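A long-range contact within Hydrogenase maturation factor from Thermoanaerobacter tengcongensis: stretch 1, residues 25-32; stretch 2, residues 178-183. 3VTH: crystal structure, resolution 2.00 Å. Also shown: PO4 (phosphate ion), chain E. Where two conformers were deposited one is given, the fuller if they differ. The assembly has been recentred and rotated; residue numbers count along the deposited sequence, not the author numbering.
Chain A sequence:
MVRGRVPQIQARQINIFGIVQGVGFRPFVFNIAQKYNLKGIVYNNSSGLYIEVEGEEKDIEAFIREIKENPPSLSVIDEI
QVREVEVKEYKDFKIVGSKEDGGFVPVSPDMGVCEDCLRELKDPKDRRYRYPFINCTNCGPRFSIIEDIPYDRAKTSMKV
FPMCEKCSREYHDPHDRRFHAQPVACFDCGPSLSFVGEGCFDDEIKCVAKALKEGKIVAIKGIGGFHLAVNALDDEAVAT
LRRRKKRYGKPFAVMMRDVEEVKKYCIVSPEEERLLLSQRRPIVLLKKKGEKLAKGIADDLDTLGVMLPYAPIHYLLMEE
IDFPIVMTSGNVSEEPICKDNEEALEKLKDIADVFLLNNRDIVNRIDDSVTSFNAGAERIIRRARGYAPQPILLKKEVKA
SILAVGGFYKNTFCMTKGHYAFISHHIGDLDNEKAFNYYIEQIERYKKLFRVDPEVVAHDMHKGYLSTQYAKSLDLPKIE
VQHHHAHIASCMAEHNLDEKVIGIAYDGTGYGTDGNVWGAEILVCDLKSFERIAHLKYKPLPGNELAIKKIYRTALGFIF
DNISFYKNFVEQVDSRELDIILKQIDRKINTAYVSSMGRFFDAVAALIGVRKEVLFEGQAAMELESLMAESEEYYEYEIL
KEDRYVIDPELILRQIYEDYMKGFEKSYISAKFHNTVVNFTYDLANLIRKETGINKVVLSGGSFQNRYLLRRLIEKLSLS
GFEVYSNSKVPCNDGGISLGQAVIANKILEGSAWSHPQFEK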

# COMPACT_ATOMS: atom_id res chain seq x y z
N PHE A 25 -23.62 6.07 -9.89
CA PHE A 25 -23.80 7.39 -10.50
C PHE A 25 -24.97 7.45 -11.49
O PHE A 25 -25.67 8.46 -11.56
N ARG A 26 -25.17 6.40 -12.26
CA ARG A 26 -26.30 6.36 -13.20
C ARG A 26 -27.65 6.44 -12.49
O ARG A 26 -28.44 7.33 -12.80
N PRO A 27 -27.91 5.55 -11.49
CA PRO A 27 -29.19 5.70 -10.77
C PRO A 27 -29.34 7.03 -10.01
O PRO A 27 -30.44 7.58 -9.98
N PHE A 28 -28.25 7.52 -9.41
CA PHE A 28 -28.24 8.83 -8.77
C PHE A 28 -28.69 9.94 -9.75
O PHE A 28 -29.59 10.72 -9.44
N VAL A 29 -28.10 9.98 -10.94
CA VAL A 29 -28.44 11.01 -11.93
C VAL A 29 -29.88 10.87 -12.37
O VAL A 29 -30.60 11.87 -12.48
N PHE A 30 -30.32 9.64 -12.60
CA PHE A 30 -31.70 9.40 -12.99
C PHE A 30 -32.66 10.03 -11.97
O PHE A 30 -33.62 10.71 -12.34
N ASN A 31 -32.37 9.78 -10.71
CA ASN A 31 -33.28 10.19 -9.65
C ASN A 31 -33.30 11.71 -9.47
O ASN A 31 -34.37 12.28 -9.31
N ILE A 32 -32.14 12.37 -9.53
CA ILE A 32 -32.15 13.83 -9.41
C ILE A 32 -32.67 14.50 -10.70
O ILE A 32 -33.34 15.54 -10.64
N ARG A 178 -31.47 -0.54 -4.82
CA ARG A 178 -30.67 -1.27 -5.81
C ARG A 178 -31.10 -1.02 -7.27
O ARG A 178 -30.75 -1.79 -8.17
N PHE A 179 -31.84 0.07 -7.49
CA PHE A 179 -32.15 0.55 -8.85
C PHE A 179 -30.85 0.68 -9.66
O PHE A 179 -29.92 1.38 -9.25
N HIS A 180 -30.80 -0.03 -10.79
CA HIS A 180 -29.60 -0.06 -11.64
C HIS A 180 -28.28 -0.34 -10.90
O HIS A 180 -27.23 0.23 -11.24
N ALA A 181 -28.35 -1.21 -9.89
CA ALA A 181 -27.15 -1.67 -9.21
C ALA A 181 -26.52 -2.79 -10.01
O ALA A 181 -27.05 -3.90 -10.05
N GLN A 182 -25.39 -2.50 -10.66
CA GLN A 182 -24.76 -3.48 -11.55
C GLN A 182 -24.46 -4.85 -10.92
O GLN A 182 -24.62 -5.85 -11.59
N PRO A 183 -24.04 -4.89 -9.64
CA PRO A 183 -23.77 -6.21 -9.06
C PRO A 183 -24.94 -6.91 -8.34
O PRO A 183 -24.73 -7.93 -7.69

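The contact between helix 25-32 and the loop 178-183 is a small, largely apolar packing of side chains, with no hydrogen bond from one stretch to the other and a phosphate ion bound beside it by the start of this helix stretch. It buries 299 Å² in total, and the backbones come closest at Pro-27 and His-180, whose CA atoms lie 5.8 Å apart.

Phe-179 contributes most of the loop's side of the contact. Its CA-to-CB bond points toward the helix, and with chi1 in the t well the ring reaches Pro-27, Phe-30 and Asn-31, residues brought to one side of the helix by their i, i+3 and i+4 spacing. Pro-27 also points toward the loop. Its CB lies 3.8 Å from Phe-179 CD1 and only 3.3 Å from Phe-179 O, so the proline packs against both the ring and the backbone of the same residue. On the other side of its ring, Pro-27 CD is 4.1 Å from His-180 CB.

One turn further along the helix, Phe-30, also t at chi1, brings its CD1 to 3.4 Å from Phe-179 CE1. The two rings meet obliquely, their centroids 5.0 Å apart and their planes at 55°, with Phe-179 CZ over one face of the Phe-30 ring. Asn-31 sets off sideways, but its m rotamer carries the end of the side chain nearer the loop, where it borders the Phe-179 ring. His-180 (chi1 m) starts toward the helix, yet its imidazole leads away, so its CB makes the side-chain contact with Pro-27.

At the other end of the contact, Arg-26 points toward the loop in an m, t, m conformation, and its NH2 comes within 3.4 Å of Gln-182 CG. Gln-182 leaves its backbone sideways and, with chi1 and chi2 both m, bends back so that its end comes nearer the guanidinium, CG being the closest atom; its amide is hydrogen-bonded elsewhere in the structure.

Arg-26 also binds the phosphate, probably derived from the crystallisation liquor, and its NH1 and NH2 are hydrogen-bonded elsewhere in the structure too. Arg-26 NE donates to PO4 O4 (2.8 Å) and Arg-26 NH2 to PO4 O3 (2.8 Å), while the backbone adds Arg-26 N to PO4 O4 (3.1 Å) and Phe-25 N to PO4 O2 (2.8 Å). O4 lies at the guanidinium edge, near its plane, as suits the in-plane N-H bonds. The same side chain thus binds the anion while its NH2 touches the loop. Phe-28 and Arg-178, by contrast, point away and take no part in the packing.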

# COMPACT_ATOMS: atom_id res chain seq x y z
CB PHE A 25 -22.50 7.87 -11.14
CG PHE A 25 -22.10 9.27 -10.74
CD1 PHE A 25 -20.78 9.54 -10.38
CD2 PHE A 25 -23.03 10.31 -10.73
CE1 PHE A 25 -20.38 10.84 -10.02
CE2 PHE A 25 -22.64 11.62 -10.37
CZ PHE A 25 -21.32 11.88 -10.02
CB ARG A 26 -26.19 5.20 -14.19
CG ARG A 26 -25.08 5.43 -15.25
CD ARG A 26 -24.79 4.19 -16.05
NE ARG A 26 -24.10 3.16 -15.25
CZ ARG A 26 -23.76 1.95 -15.69
NH1 ARG A 26 -24.03 1.59 -16.95
NH2 ARG A 26 -23.12 1.11 -14.88
CB PRO A 27 -29.21 4.51 -9.79
CG PRO A 27 -27.81 3.98 -9.76
CD PRO A 27 -27.23 4.29 -11.12
CB PHE A 28 -26.83 9.12 -8.21
CG PHE A 28 -26.66 10.50 -7.63
CD1 PHE A 28 -25.80 11.42 -8.21
CD2 PHE A 28 -27.37 10.89 -6.49
CE1 PHE A 28 -25.63 12.70 -7.68
CE2 PHE A 28 -27.21 12.17 -5.95
CZ PHE A 28 -26.33 13.08 -6.55
CB VAL A 29 -27.45 10.97 -13.13
CG1 VAL A 29 -27.99 11.70 -14.37
CG2 VAL A 29 -26.09 11.57 -12.69
CB PHE A 30 -31.98 7.90 -13.11
CG PHE A 30 -33.41 7.59 -13.47
CD1 PHE A 30 -34.37 7.43 -12.47
CD2 PHE A 30 -33.80 7.44 -14.80
CE1 PHE A 30 -35.72 7.14 -12.80
CE2 PHE A 30 -35.14 7.15 -15.15
CZ PHE A 30 -36.10 7.00 -14.15
CB ASN A 31 -32.99 9.43 -8.35
CG ASN A 31 -33.40 7.96 -8.43
OD1 ASN A 31 -32.59 7.05 -8.18
ND2 ASN A 31 -34.66 7.71 -8.77
CB ILE A 32 -30.81 14.41 -8.89
CG1 ILE A 32 -29.64 14.07 -9.81
CG2 ILE A 32 -30.50 13.88 -7.46
CD1 ILE A 32 -28.41 14.96 -9.59
CB ARG A 178 -30.65 -2.78 -5.52
CG ARG A 178 -29.76 -3.13 -4.35
CD ARG A 178 -29.78 -4.63 -4.06
NE ARG A 178 -28.86 -4.94 -2.96
CZ ARG A 178 -29.21 -4.90 -1.67
NH1 ARG A 178 -30.45 -4.58 -1.32
NH2 ARG A 178 -28.29 -5.19 -0.75
CB PHE A 179 -32.84 1.91 -8.75
CG PHE A 179 -33.29 2.48 -10.07
CD1 PHE A 179 -32.81 3.72 -10.49
CD2 PHE A 179 -34.21 1.81 -10.87
CE1 PHE A 179 -33.23 4.28 -11.71
CE2 PHE A 179 -34.65 2.36 -12.09
CZ PHE A 179 -34.15 3.59 -12.51
CB HIS A 180 -29.51 1.22 -12.49
CG HIS A 180 -30.36 1.16 -13.71
ND1 HIS A 180 -29.83 1.13 -14.98
CD2 HIS A 180 -31.71 1.08 -13.86
CE1 HIS A 180 -30.82 1.07 -15.87
NE2 HIS A 180 -31.97 1.04 -15.21
CB ALA A 181 -27.47 -2.13 -7.77
CB GLN A 182 -23.50 -2.90 -12.23
CG GLN A 182 -23.80 -1.76 -13.22
CD GLN A 182 -24.81 -2.17 -14.28
OE1 GLN A 182 -24.63 -3.17 -15.00
NE2 GLN A 182 -25.89 -1.42 -14.37
CB PRO A 183 -22.67 -5.91 -8.05
CG PRO A 183 -22.94 -4.51 -7.60
CD PRO A 183 -23.62 -3.79 -8.75
P PO4 E . -22.57 3.20 -11.91
O1 PO4 E . -22.74 2.24 -10.77
O2 PO4 E . -21.89 4.47 -11.43
O3 PO4 E . -21.68 2.56 -12.94
O4 PO4 E . -23.92 3.55 -12.50